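Local coordinates for protein putative alpha-L-fucosidase (Bacteroides thetaiotaomicron VPI-5482, PDB 3GZA) that probably hydrolyses alpha-L-fucosyl linkages as a family 29 glycoside hydrolase, with a TIM-barrel-type enzyme domain followed by a beta-sandwich domain, at residues A[348-353]-A[434-439]; A[372-377]-A[406-411]; A[385-390]-A[422-427]; A[365-370]-A[415-420]. All blocks are in the same frame, centred on the assembly; numbering follows the deposited sequence.

Contact 1 of 4, residues A[348-353]-A[434-439]; sequences IARISG and IINFSA
Arg350 lays its guanidinium flat over the amide of Asn436, the two planes only 10° apart while the side chains cross at about a right angle. Asn436 CG is 3.4 Å from Arg350 CZ, displaced toward the rim of the guanidinium. Arg350 NH1 and Asn436 ND2 are both donors, so this is an offset stack and not a hydrogen bond. Arg350 NH2 adds a weak bond to Ile435 O, 3.0 Å long and bent to 123° at the hydrogen. Arg350 CG, anti to the backbone N (chi1 173°), lies 3.5 Å from Asn436 OD1, and the extended chain from CG to NE carries the guanidinium on to the amide. Arg350 is exposed, a fitting place for a charged end. On the other face Ile351 CG2 meets Phe437 CD2 at 3.9 Å, an apolar pairing suited to an inner surface.

The backbones that carry these side chains are two antiparallel strands of a four-stranded sheet, half of the C-terminal beta-sandwich, with 349-353 at its edge. Ile351 N to Phe437 O (2.9 Å) and Phe437 N to Ile351 O (2.8 Å) make a hydrogen-bonded pair. The next such pair, Gly353 with Ile434, is one residue out of step, because a beta bulge intervenes. Gly353 has an extended conformation in which a CB would press on the preceding carbonyl oxygen, a place suited to glycine.

Further out, Ile435 and Asn436 both face Gln374 in a classic bulge, and Gln374 OE1 accepts from Asn436 ND2, which fixes the amide's rotation. Phe437 continues inward onto Leu421 and Leu423 of the opposing sheet.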
loop_
_atom_site.group_PDB
_atom_site.type_symbol
_atom_site.label_atom_id
_atom_site.label_comp_id
_atom_site.label_asym_id
_atom_site.label_seq_id
_atom_site.Cartn_x
_atom_site.Cartn_y
_atom_site.Cartn_z
ATOM N N ILE A 348 48.461 -10.636 30.078
ATOM C CA ILE A 348 49.595 -10.963 30.925
ATOM C C ILE A 348 50.026 -9.666 31.588
ATOM O O ILE A 348 50.386 -9.644 32.773
ATOM C CB ILE A 348 50.780 -11.512 30.116
ATOM C CG1 ILE A 348 50.439 -12.860 29.483
ATOM C CG2 ILE A 348 52.040 -11.638 30.985
ATOM C CD1 ILE A 348 51.421 -13.274 28.385
ATOM N N ALA A 349 50.064 -8.607 30.805
ATOM C CA ALA A 349 50.442 -7.287 31.271
ATOM C C ALA A 349 49.887 -6.269 30.301
ATOM O O ALA A 349 49.560 -6.612 29.169
ATOM C CB ALA A 349 51.982 -7.127 31.363
ATOM N N ARG A 350 49.778 -5.031 30.766
ATOM C CA ARG A 350 49.284 -3.920 29.965
ATOM C C ARG A 350 50.005 -2.636 30.360
ATOM O O ARG A 350 50.482 -2.493 31.487
ATOM C CB ARG A 350 47.782 -3.765 30.168
ATOM C CG ARG A 350 47.182 -2.541 29.512
ATOM C CD ARG A 350 45.671 -2.600 29.374
ATOM N NE ARG A 350 45.105 -1.270 29.082
ATOM C CZ ARG A 350 43.902 -1.035 28.554
ATOM N NH1 ARG A 350 43.098 -2.025 28.181
ATOM N NH2 ARG A 350 43.501 0.215 28.358
ATOM N N ILE A 351 50.113 -1.715 29.417
ATOM C CA ILE A 351 50.741 -0.418 29.649
ATOM C C ILE A 351 50.130 0.574 28.659
ATOM O O ILE A 351 49.526 0.168 27.669
ATOM C CB ILE A 351 52.290 -0.503 29.516
ATOM C CG1 ILE A 351 52.974 0.705 30.164
ATOM C CG2 ILE A 351 52.707 -0.697 28.065
ATOM C CD1 ILE A 351 54.506 0.549 30.300
ATOM N N SER A 352 50.235 1.859 28.974
ATOM C CA SER A 352 49.728 2.932 28.127
ATOM C C SER A 352 50.673 4.130 28.222
ATOM O O SER A 352 51.520 4.207 29.125
ATOM C CB SER A 352 48.325 3.335 28.585
ATOM O OG SER A 352 48.348 3.770 29.938
ATOM N N GLY A 353 50.547 5.064 27.292
ATOM C CA GLY A 353 51.365 6.268 27.347
ATOM C C GLY A 353 51.336 7.060 26.066
ATOM O O GLY A 353 50.981 6.518 25.007
ATOM N N ILE A 434 48.735 6.185 23.074
ATOM C CA ILE A 434 48.481 4.761 23.158
ATOM C C ILE A 434 47.732 4.485 24.458
ATOM O O ILE A 434 48.284 4.661 25.538
ATOM C CB ILE A 434 49.811 3.975 23.046
ATOM C CG1 ILE A 434 50.459 4.253 21.667
ATOM C CG2 ILE A 434 49.578 2.488 23.267
ATOM C CD1 ILE A 434 51.931 3.976 21.591
ATOM N N ILE A 435 46.470 4.063 24.346
ATOM C CA ILE A 435 45.665 3.801 25.528
ATOM C C ILE A 435 45.826 2.368 25.992
ATOM O O ILE A 435 45.452 2.049 27.118
ATOM C CB ILE A 435 44.175 4.180 25.324
ATOM C CG1 ILE A 435 43.508 3.292 24.249
ATOM C CG2 ILE A 435 44.063 5.641 24.959
ATOM C CD1 ILE A 435 42.014 3.437 24.189
ATOM N N ASN A 436 46.411 1.507 25.156
ATOM C CA ASN A 436 46.572 0.111 25.500
ATOM C C ASN A 436 47.652 -0.548 24.649
ATOM O O ASN A 436 47.602 -0.489 23.422
ATOM C CB ASN A 436 45.220 -0.590 25.278
ATOM C CG ASN A 436 45.245 -2.080 25.566
ATOM O OD1 ASN A 436 46.180 -2.604 26.130
ATOM N ND2 ASN A 436 44.176 -2.773 25.171
ATOM N N PHE A 437 48.619 -1.152 25.330
ATOM C CA PHE A 437 49.617 -2.034 24.720
ATOM C C PHE A 437 49.625 -3.214 25.700
ATOM O O PHE A 437 50.046 -3.078 26.842
ATOM C CB PHE A 437 50.985 -1.396 24.492
ATOM C CG PHE A 437 52.048 -2.379 24.060
ATOM C CD1 PHE A 437 51.795 -3.320 23.066
ATOM C CD2 PHE A 437 53.313 -2.348 24.626
ATOM C CE1 PHE A 437 52.765 -4.210 22.670
ATOM C CE2 PHE A 437 54.299 -3.238 24.219
ATOM C CZ PHE A 437 54.010 -4.191 23.248
ATOM N N SER A 438 49.093 -4.345 25.254
ATOM C CA SER A 438 48.897 -5.525 26.114
ATOM C C SER A 438 49.396 -6.807 25.481
ATOM O O SER A 438 49.347 -6.953 24.281
ATOM C CB SER A 438 47.416 -5.725 26.413
ATOM O OG SER A 438 46.860 -4.650 27.138
ATOM N N ALA A 439 49.827 -7.743 26.312
ATOM C CA ALA A 439 50.339 -9.043 25.857
ATOM C C ALA A 439 49.456 -10.168 26.353
ATOM O O ALA A 439 48.925 -10.093 27.471
ATOM C CB ALA A 439 51.766 -9.260 26.344
#

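Contact 2 of 4, residues A[372-377]-A[406-411]; sequences IIQENI and GHKRIE
Ile372 meets Ile410 across a non-hydrogen-bonded antiparallel pair, the side chains lying side by side and pointing the same way, with Ile372 CG1 4.0 Å from Ile410 CG1. Ile373, on the opposite face, is paired with Arg409 through two backbone bonds, Ile373 N to Arg409 O (3.0 Å) and Arg409 N to Ile373 O (2.9 Å).

Regular pairing then gives way to side-chain chemistry. Gln374, its chain extended beyond CG, reaches alongside Lys408, and NE2 donates to His407 O at 3.0 Å, with that oxygen lying in the amide plane. The same NE2 stands 3.5 Å above the plane of the His407 ring, toward its rim. A glutamine suits this buried place because both ends of its amide are used: OE1 accepts from Asn436 ND2 and from a water that also takes a bond from Lys408 NZ. Lys408 goes on to form a salt bridge with Glu21, whose OE2 is also bonded to His407 NE2.

Glu375 grips Gly406 twice, Glu375 N donating to Gly406 O (2.8 Å) and Gly406 N to the anti lone pair of Glu375 OE1 (2.8 Å). The positive phi of Gly406 (70°) favours glycine. Beyond, Ile377 packs its CD1 against His407 N at 3.7 Å.

The pair joins strand 366-375 to the edge strand 409-418 of the sandwich, with strand 434-440 on the far side of 366-375. Ile373 reaches strand 383-392 of the facing sheet, while Ile377 and His407 lie on helix 15-20, where the sandwich meets the N-terminal enzyme domain.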
loop_
_atom_site.group_PDB
_atom_site.type_symbol
_atom_site.label_atom_id
_atom_site.label_comp_id
_atom_site.label_asym_id
_atom_site.label_seq_id
_atom_site.Cartn_x
_atom_site.Cartn_y
_atom_site.Cartn_z
ATOM N N ILE A 372 47.821 -6.562 21.761
ATOM C CA ILE A 372 46.773 -5.657 21.344
ATOM C C ILE A 372 47.367 -4.276 21.516
ATOM O O ILE A 372 48.090 -4.048 22.479
ATOM C CB ILE A 372 45.478 -5.842 22.166
ATOM C CG1 ILE A 372 44.799 -7.150 21.729
ATOM C CG2 ILE A 372 44.529 -4.644 22.039
ATOM C CD1 ILE A 372 43.503 -7.423 22.416
ATOM N N ILE A 373 47.113 -3.403 20.536
ATOM C CA ILE A 373 47.543 -2.006 20.602
ATOM C C ILE A 373 46.320 -1.183 20.283
ATOM O O ILE A 373 45.565 -1.533 19.381
ATOM C CB ILE A 373 48.594 -1.646 19.555
ATOM C CG1 ILE A 373 49.644 -2.751 19.407
ATOM C CG2 ILE A 373 49.230 -0.232 19.878
ATOM C CD1 ILE A 373 50.535 -2.584 18.163
ATOM N N GLN A 374 46.091 -0.123 21.045
ATOM C CA GLN A 374 44.972 0.784 20.790
ATOM C C GLN A 374 45.415 2.221 20.928
ATOM O O GLN A 374 46.090 2.561 21.900
ATOM C CB GLN A 374 43.828 0.559 21.787
ATOM C CG GLN A 374 43.203 -0.810 21.813
ATOM C CD GLN A 374 41.955 -0.830 22.675
ATOM O OE1 GLN A 374 42.028 -1.212 23.839
ATOM N NE2 GLN A 374 40.831 -0.352 22.148
ATOM N N GLU A 375 45.050 3.051 19.946
ATOM C CA GLU A 375 45.252 4.482 20.024
ATOM C C GLU A 375 44.004 5.117 20.649
ATOM O O GLU A 375 42.935 4.517 20.642
ATOM C CB GLU A 375 45.486 5.092 18.645
ATOM C CG GLU A 375 46.763 4.671 17.985
ATOM C CD GLU A 375 46.998 5.376 16.652
ATOM O OE1 GLU A 375 46.513 4.826 15.654
ATOM O OE2 GLU A 375 47.694 6.448 16.620
ATOM N N ASN A 376 44.166 6.322 21.216
ATOM C CA ASN A 376 43.037 7.109 21.722
ATOM C C ASN A 376 42.395 7.731 20.454
ATOM O O ASN A 376 42.808 8.781 19.969
ATOM C CB ASN A 376 43.520 8.195 22.686
ATOM C CG ASN A 376 42.427 8.713 23.567
ATOM O OD1 ASN A 376 41.299 8.251 23.510
ATOM N ND2 ASN A 376 42.776 9.651 24.434
ATOM N N ILE A 377 41.438 7.013 19.891
ATOM C CA ILE A 377 40.854 7.368 18.599
ATOM C C ILE A 377 40.300 8.797 18.463
ATOM O O ILE A 377 40.346 9.376 17.371
ATOM C CB ILE A 377 39.827 6.303 18.144
ATOM C CG1 ILE A 377 39.716 6.278 16.593
ATOM C CG2 ILE A 377 38.499 6.469 18.870
ATOM C CD1 ILE A 377 41.043 5.988 15.919
ATOM N N GLY A 406 44.931 2.633 15.006
ATOM C CA GLY A 406 43.590 3.172 15.159
ATOM C C GLY A 406 42.992 2.703 16.471
ATOM O O GLY A 406 43.732 2.552 17.469
ATOM N N HIS A 407 41.708 2.381 16.466
ATOM C CA HIS A 407 41.006 2.008 17.677
ATOM C C HIS A 407 41.522 0.712 18.286
ATOM O O HIS A 407 41.700 0.635 19.498
ATOM C CB HIS A 407 39.510 1.952 17.451
ATOM C CG HIS A 407 38.789 1.409 18.634
ATOM N ND1 HIS A 407 38.664 2.142 19.791
ATOM C CD2 HIS A 407 38.309 0.169 18.903
ATOM C CE1 HIS A 407 38.057 1.393 20.699
ATOM N NE2 HIS A 407 37.863 0.194 20.197
ATOM N N LYS A 408 41.813 -0.279 17.437
ATOM C CA LYS A 408 42.318 -1.549 17.919
ATOM C C LYS A 408 43.045 -2.336 16.855
ATOM O O LYS A 408 42.576 -2.442 15.731
ATOM C CB LYS A 408 41.192 -2.413 18.494
ATOM C CG LYS A 408 41.633 -3.749 19.121
ATOM C CD LYS A 408 40.483 -4.371 19.894
ATOM C CE LYS A 408 40.351 -3.809 21.347
ATOM N NZ LYS A 408 39.247 -4.509 22.109
ATOM N N ARG A 409 44.172 -2.915 17.261
ATOM C CA ARG A 409 45.002 -3.744 16.424
ATOM C C ARG A 409 45.236 -4.994 17.230
ATOM O O ARG A 409 45.712 -4.890 18.381
ATOM C CB ARG A 409 46.356 -3.076 16.155
ATOM C CG ARG A 409 47.331 -3.882 15.276
ATOM C CD ARG A 409 46.891 -3.913 13.859
ATOM N NE ARG A 409 47.722 -4.776 13.037
ATOM C CZ ARG A 409 47.311 -5.841 12.362
ATOM N NH1 ARG A 409 46.068 -6.283 12.407
ATOM N NH2 ARG A 409 48.190 -6.516 11.640
ATOM N N ILE A 410 44.952 -6.154 16.632
ATOM C CA ILE A 410 45.285 -7.437 17.265
ATOM C C ILE A 410 46.386 -8.026 16.432
ATOM O O ILE A 410 46.224 -8.173 15.235
ATOM C CB ILE A 410 44.068 -8.393 17.349
ATOM C CG1 ILE A 410 43.001 -7.789 18.269
ATOM C CG2 ILE A 410 44.469 -9.824 17.906
ATOM C CD1 ILE A 410 41.642 -8.472 18.236
ATOM N N GLU A 411 47.508 -8.353 17.074
ATOM C CA GLU A 411 48.639 -8.997 16.417
ATOM C C GLU A 411 48.829 -10.388 17.015
ATOM O O GLU A 411 48.831 -10.542 18.220
ATOM C CB GLU A 411 49.906 -8.196 16.669
ATOM C CG GLU A 411 50.109 -6.933 15.812
ATOM C CD GLU A 411 50.584 -7.225 14.389
ATOM O OE1 GLU A 411 50.541 -8.400 13.945
ATOM O OE2 GLU A 411 51.050 -6.252 13.728
HETATM O O HOH W 1 39.617 -3.028 24.562
HETATM O O HOH W 2 40.109 4.242 20.897
#

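Contact 3 of 4, residues A[385-390]-A[422-427]; sequences QYQIEA and RLTVSE
Glu389 and Arg422 form the salt bridge, lying side by side and pointing the same way. A single oxygen, Glu389 OE1, takes both Arg422 NH2 (3.1 Å) and Arg422 NE (3.2 Å). It lies at the edge of the guanidinium, near its plane, but both nitrogens approach from the same face above the carboxylate. Trp396 adds a cation-pi contact to Arg422.

Among neutral polar groups, Gln387 NE2 donates to Ser426 OG at 2.8 Å and a nearly straight 169°. The glutamine chain is turned about the CB-CG bond (chi2 82°), which swings CD towards the neighbouring strand.

The apolar face centres on Leu423, whose CD1 touches both Tyr386 CD1 (3.9 Å) and Ile388 CG1 (4.0 Å), one methyl serving both neighbours. Tyr386 carries its hydroxyl away to Glu411 and Arg409.

The backbone ladder is regular at Gln387 with Thr424, where N donates to O both ways (2.9 Å from Gln387 N to Thr424 O). It distorts where Ser426 and Glu427 both face Gln385, a classic beta bulge.

One face on the core and one towards solvent fit a beta-sandwich layer, here the central strand pair of what is probably an F5/8 type C (discoidin-like) domain.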
loop_
_atom_site.group_PDB
_atom_site.type_symbol
_atom_site.label_atom_id
_atom_site.label_comp_id
_atom_site.label_asym_id
_atom_site.label_seq_id
_atom_site.Cartn_x
_atom_site.Cartn_y
_atom_site.Cartn_z
ATOM N N GLN A 385 53.898 3.657 11.333
ATOM C CA GLN A 385 54.744 2.464 11.219
ATOM C C GLN A 385 55.105 2.046 12.639
ATOM O O GLN A 385 55.480 2.891 13.444
ATOM C CB GLN A 385 56.047 2.750 10.459
ATOM C CG GLN A 385 55.934 3.119 8.958
ATOM C CD GLN A 385 55.639 1.943 8.038
ATOM O OE1 GLN A 385 55.881 0.788 8.380
ATOM N NE2 GLN A 385 55.155 2.243 6.837
ATOM N N TYR A 386 54.989 0.755 12.945
ATOM C CA TYR A 386 55.378 0.265 14.269
ATOM C C TYR A 386 55.972 -1.131 14.210
ATOM O O TYR A 386 55.793 -1.871 13.246
ATOM C CB TYR A 386 54.193 0.246 15.241
ATOM C CG TYR A 386 53.183 -0.820 14.901
ATOM C CD1 TYR A 386 53.338 -2.138 15.359
ATOM C CD2 TYR A 386 52.070 -0.546 14.091
ATOM C CE1 TYR A 386 52.431 -3.124 15.012
ATOM C CE2 TYR A 386 51.175 -1.511 13.771
ATOM C CZ TYR A 386 51.344 -2.798 14.224
ATOM O OH TYR A 386 50.437 -3.782 13.900
ATOM N N GLN A 387 56.718 -1.475 15.251
ATOM C CA GLN A 387 57.280 -2.812 15.369
ATOM C C GLN A 387 57.072 -3.292 16.794
ATOM O O GLN A 387 57.031 -2.484 17.709
ATOM C CB GLN A 387 58.778 -2.845 15.087
ATOM C CG GLN A 387 59.214 -2.276 13.754
ATOM C CD GLN A 387 59.328 -0.757 13.785
ATOM O OE1 GLN A 387 60.036 -0.197 14.640
ATOM N NE2 GLN A 387 58.644 -0.081 12.844
ATOM N N ILE A 388 56.896 -4.599 16.967
ATOM C CA ILE A 388 56.831 -5.164 18.308
ATOM C C ILE A 388 57.989 -6.146 18.425
ATOM O O ILE A 388 58.212 -6.974 17.532
ATOM C CB ILE A 388 55.512 -5.847 18.609
ATOM C CG1 ILE A 388 54.358 -4.824 18.512
ATOM C CG2 ILE A 388 55.555 -6.524 20.013
ATOM C CD1 ILE A 388 53.049 -5.399 18.707
ATOM N N GLU A 389 58.753 -5.995 19.499
ATOM C CA GLU A 389 59.891 -6.856 19.806
ATOM C C GLU A 389 59.625 -7.580 21.102
ATOM O O GLU A 389 58.907 -7.070 21.949
ATOM C CB GLU A 389 61.157 -6.027 19.981
ATOM C CG GLU A 389 61.655 -5.398 18.731
ATOM C CD GLU A 389 62.803 -4.471 19.032
ATOM O OE1 GLU A 389 62.518 -3.350 19.512
ATOM O OE2 GLU A 389 63.964 -4.857 18.801
ATOM N N ALA A 390 60.191 -8.778 21.218
ATOM C CA ALA A 390 60.114 -9.584 22.430
ATOM C C ALA A 390 61.525 -9.802 22.930
ATOM O O ALA A 390 62.450 -10.030 22.134
ATOM C CB ALA A 390 59.445 -10.927 22.141
ATOM N N ARG A 422 58.208 -4.916 23.519
ATOM C CA ARG A 422 58.449 -3.504 23.303
ATOM C C ARG A 422 57.813 -3.063 22.010
ATOM O O ARG A 422 58.040 -3.661 20.967
ATOM C CB ARG A 422 59.933 -3.172 23.275
ATOM C CG ARG A 422 60.233 -1.666 23.178
ATOM C CD ARG A 422 61.678 -1.397 23.452
ATOM N NE ARG A 422 62.550 -2.077 22.496
ATOM C CZ ARG A 422 63.874 -2.189 22.635
ATOM N NH1 ARG A 422 64.496 -1.702 23.706
ATOM N NH2 ARG A 422 64.594 -2.824 21.718
ATOM N N LEU A 423 57.030 -2.002 22.109
ATOM C CA LEU A 423 56.374 -1.383 20.957
ATOM C C LEU A 423 57.150 -0.122 20.591
ATOM O O LEU A 423 57.355 0.743 21.431
ATOM C CB LEU A 423 54.953 -0.999 21.335
ATOM C CG LEU A 423 54.165 -0.155 20.320
ATOM C CD1 LEU A 423 53.904 -0.933 19.040
ATOM C CD2 LEU A 423 52.892 0.279 20.982
ATOM N N THR A 424 57.615 -0.051 19.352
ATOM C CA THR A 424 58.307 1.128 18.841
ATOM C C THR A 424 57.497 1.670 17.669
ATOM O O THR A 424 57.199 0.930 16.734
ATOM C CB THR A 424 59.696 0.793 18.334
ATOM O OG1 THR A 424 60.442 0.191 19.400
ATOM C CG2 THR A 424 60.400 2.042 17.854
ATOM N N VAL A 425 57.114 2.934 17.751
ATOM C CA VAL A 425 56.410 3.618 16.660
ATOM C C VAL A 425 57.523 4.385 15.919
ATOM O O VAL A 425 58.022 5.404 16.412
ATOM C CB VAL A 425 55.339 4.582 17.199
ATOM C CG1 VAL A 425 54.640 5.357 16.045
ATOM C CG2 VAL A 425 54.293 3.827 18.028
ATOM N N SER A 426 57.964 3.849 14.783
ATOM C CA SER A 426 59.046 4.459 14.004
ATOM C C SER A 426 58.621 5.631 13.111
ATOM O O SER A 426 59.469 6.453 12.725
ATOM C CB SER A 426 59.737 3.405 13.158
ATOM O OG SER A 426 58.804 2.697 12.393
ATOM N N GLU A 427 57.333 5.679 12.757
ATOM C CA GLU A 427 56.798 6.759 11.954
ATOM C C GLU A 427 55.463 7.148 12.548
ATOM O O GLU A 427 54.637 6.290 12.847
ATOM C CB GLU A 427 56.629 6.329 10.486
ATOM C CG GLU A 427 56.341 7.500 9.528
ATOM C CD GLU A 427 55.813 7.067 8.145
ATOM O OE1 GLU A 427 56.055 5.901 7.728
ATOM O OE2 GLU A 427 55.139 7.908 7.480
HETATM O O HOH W 3 55.194 4.480 5.848
HETATM O O HOH W 4 60.154 -2.491 19.234
#

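Contact 4 of 4, residues A[365-370]-A[415-420]; sequences EQSVNY and PVEATA
Ser367 and Glu417 are the non-hydrogen-bonded pair midway along an antiparallel ladder between strands 366-370 and 415-418. Hydrogen-bonded pairs flank it. Gln366 N donates to Ala418 O and Ala418 N to Gln366 O (2.8 Å, 174° at the hydrogen); Val368 and Val416 bond likewise in both directions. Glu417 is turned about its CB-CG bond (chi2 -63°), which swings CD towards Ser367 N. Glu417 OE1 comes within 3.4 Å of Ser367 N, but the angle is too poor for a bond.

At one end Pro415 rests its CG 3.9 Å from Asn369 CB. Pro415 stands where no backbone N-H is used towards strand 366-370, so a proline costs this ladder nothing; its CA lies 3.3 Å from Val368 O, a CA-H...O contact. Asn369 and Tyr370 both face Tyr440 in a classic bulge, and Asn369 OD1 accepts from Val442 N.

This is the outer part of one layer of the sandwich, and the chain turns corners at Glu365 and Thr419. At the second corner the Thr419 backbone already bonds to Leu362 and Lys391 of the facing layer, which the chain then enters as strand 420-428. Glu365 CB packs against Thr419 CG2 at 3.7 Å. A water donates to both Glu365 OE2 (2.7 Å) and Glu417 O (3.1 Å), linking the exposed acid to the partner strand. Val416 and Ala418 turn inward onto Ala390 of the facing layer; Ala418 CB and Ala390 CB are 4.1 Å apart, a spacing small side chains allow.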
loop_
_atom_site.group_PDB
_atom_site.type_symbol
_atom_site.label_atom_id
_atom_site.label_comp_id
_atom_site.label_asym_id
_atom_site.label_seq_id
_atom_site.Cartn_x
_atom_site.Cartn_y
_atom_site.Cartn_z
ATOM N N GLU A 365 59.728 -14.700 32.913
ATOM C CA GLU A 365 59.849 -15.274 31.589
ATOM C C GLU A 365 58.664 -16.187 31.370
ATOM O O GLU A 365 58.377 -17.042 32.206
ATOM C CB GLU A 365 61.129 -16.077 31.434
ATOM C CG GLU A 365 61.312 -16.616 30.031
ATOM C CD GLU A 365 62.498 -17.516 29.916
ATOM O OE1 GLU A 365 62.499 -18.572 30.584
ATOM O OE2 GLU A 365 63.424 -17.172 29.151
ATOM N N GLN A 366 57.955 -15.972 30.262
ATOM C CA GLN A 366 56.808 -16.789 29.932
ATOM C C GLN A 366 56.443 -16.667 28.467
ATOM O O GLN A 366 56.952 -15.807 27.747
ATOM C CB GLN A 366 55.626 -16.377 30.791
ATOM C CG GLN A 366 55.150 -14.956 30.515
ATOM C CD GLN A 366 54.140 -14.509 31.519
ATOM O OE1 GLN A 366 52.978 -14.879 31.433
ATOM N NE2 GLN A 366 54.567 -13.659 32.456
ATOM N N SER A 367 55.522 -17.520 28.054
ATOM C CA SER A 367 55.072 -17.571 26.675
ATOM C C SER A 367 54.194 -16.367 26.307
ATOM O O SER A 367 53.385 -15.888 27.118
ATOM C CB SER A 367 54.296 -18.871 26.435
ATOM O OG SER A 367 54.115 -19.099 25.049
ATOM N N VAL A 368 54.351 -15.886 25.080
ATOM C CA VAL A 368 53.538 -14.776 24.563
ATOM C C VAL A 368 53.321 -15.021 23.076
ATOM O O VAL A 368 54.261 -15.392 22.388
ATOM C CB VAL A 368 54.233 -13.403 24.726
ATOM C CG1 VAL A 368 53.292 -12.274 24.290
ATOM C CG2 VAL A 368 54.671 -13.182 26.148
ATOM N N ASN A 369 52.090 -14.835 22.584
ATOM C CA ASN A 369 51.826 -14.987 21.135
ATOM C C ASN A 369 50.850 -13.975 20.538
ATOM O O ASN A 369 50.526 -14.034 19.339
ATOM C CB ASN A 369 51.385 -16.413 20.788
ATOM C CG ASN A 369 50.021 -16.741 21.297
ATOM O OD1 ASN A 369 49.661 -16.362 22.401
ATOM N ND2 ASN A 369 49.246 -17.469 20.497
ATOM N N TYR A 370 50.362 -13.060 21.369
ATOM C CA TYR A 370 49.449 -12.035 20.906
ATOM C C TYR A 370 49.696 -10.745 21.631
ATOM O O TYR A 370 50.172 -10.710 22.751
ATOM C CB TYR A 370 47.992 -12.347 21.256
ATOM C CG TYR A 370 47.149 -13.220 20.391
ATOM C CD1 TYR A 370 46.340 -12.680 19.421
ATOM C CD2 TYR A 370 47.063 -14.580 20.624
ATOM C CE1 TYR A 370 45.517 -13.462 18.660
ATOM C CE2 TYR A 370 46.224 -15.380 19.865
ATOM C CZ TYR A 370 45.454 -14.818 18.889
ATOM O OH TYR A 370 44.579 -15.585 18.150
ATOM N N PRO A 415 54.610 -18.193 19.034
ATOM C CA PRO A 415 54.897 -17.952 20.447
ATOM C C PRO A 415 56.364 -17.885 20.790
ATOM O O PRO A 415 57.155 -18.618 20.215
ATOM C CB PRO A 415 54.292 -19.173 21.150
ATOM C CG PRO A 415 53.323 -19.709 20.217
ATOM C CD PRO A 415 53.888 -19.460 18.853
ATOM N N VAL A 416 56.708 -17.033 21.742
ATOM C CA VAL A 416 58.073 -16.896 22.206
ATOM C C VAL A 416 58.058 -16.849 23.728
ATOM O O VAL A 416 57.064 -16.456 24.323
ATOM C CB VAL A 416 58.768 -15.606 21.667
ATOM C CG1 VAL A 416 58.956 -15.683 20.165
ATOM C CG2 VAL A 416 57.986 -14.352 22.069
ATOM N N GLU A 417 59.151 -17.302 24.339
ATOM C CA GLU A 417 59.325 -17.249 25.778
ATOM C C GLU A 417 60.036 -15.938 26.006
ATOM O O GLU A 417 61.223 -15.801 25.664
ATOM C CB GLU A 417 60.167 -18.428 26.276
ATOM C CG GLU A 417 59.483 -19.756 26.098
ATOM C CD GLU A 417 58.205 -19.856 26.909
ATOM O OE1 GLU A 417 58.231 -19.564 28.129
ATOM O OE2 GLU A 417 57.174 -20.231 26.319
ATOM N N ALA A 418 59.325 -14.999 26.616
ATOM C CA ALA A 418 59.807 -13.640 26.736
ATOM C C ALA A 418 59.739 -13.083 28.142
ATOM O O ALA A 418 58.928 -13.507 28.940
ATOM C CB ALA A 418 58.945 -12.730 25.774
ATOM N N THR A 419 60.583 -12.106 28.425
ATOM C CA THR A 419 60.519 -11.402 29.702
ATOM C C THR A 419 59.910 -10.002 29.524
ATOM O O THR A 419 59.556 -9.343 30.494
ATOM C CB THR A 419 61.881 -11.306 30.353
ATOM O OG1 THR A 419 62.813 -10.689 29.459
ATOM C CG2 THR A 419 62.395 -12.713 30.723
ATOM N N ALA A 420 59.764 -9.550 28.279
ATOM C CA ALA A 420 59.245 -8.239 28.032
ATOM C C ALA A 420 58.903 -8.100 26.570
ATOM O O ALA A 420 59.400 -8.852 25.748
ATOM C CB ALA A 420 60.288 -7.191 28.452
HETATM O O HOH W 5 63.334 -14.860 27.741
HETATM O O HOH W 6 60.083 -20.005 29.810
#

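How the contacts relate
Contacts 1, 2 and 4 belong to one layer of the sandwich and contact 3 to the other. Contacts 2 and 4 hold the same two strands at opposite ends, their centres about 20 Å apart, while contact 1 adds the far edge strand. Contact 2 is the buried one, with several of its polar groups met by the enzyme domain (Glu21, Gly308, Asn310); the others are partly buried. Contact 3 carries its salt bridge on the outward face, whereas contact 4 has a glutamate linked by water to the partner strand. The layers meet through Phe437 on Leu423, Ile373 on Ile388 and Ala390 on Val416, and the tyrosine hydroxyl of contact 3 ties them by polar bonds to contact 2.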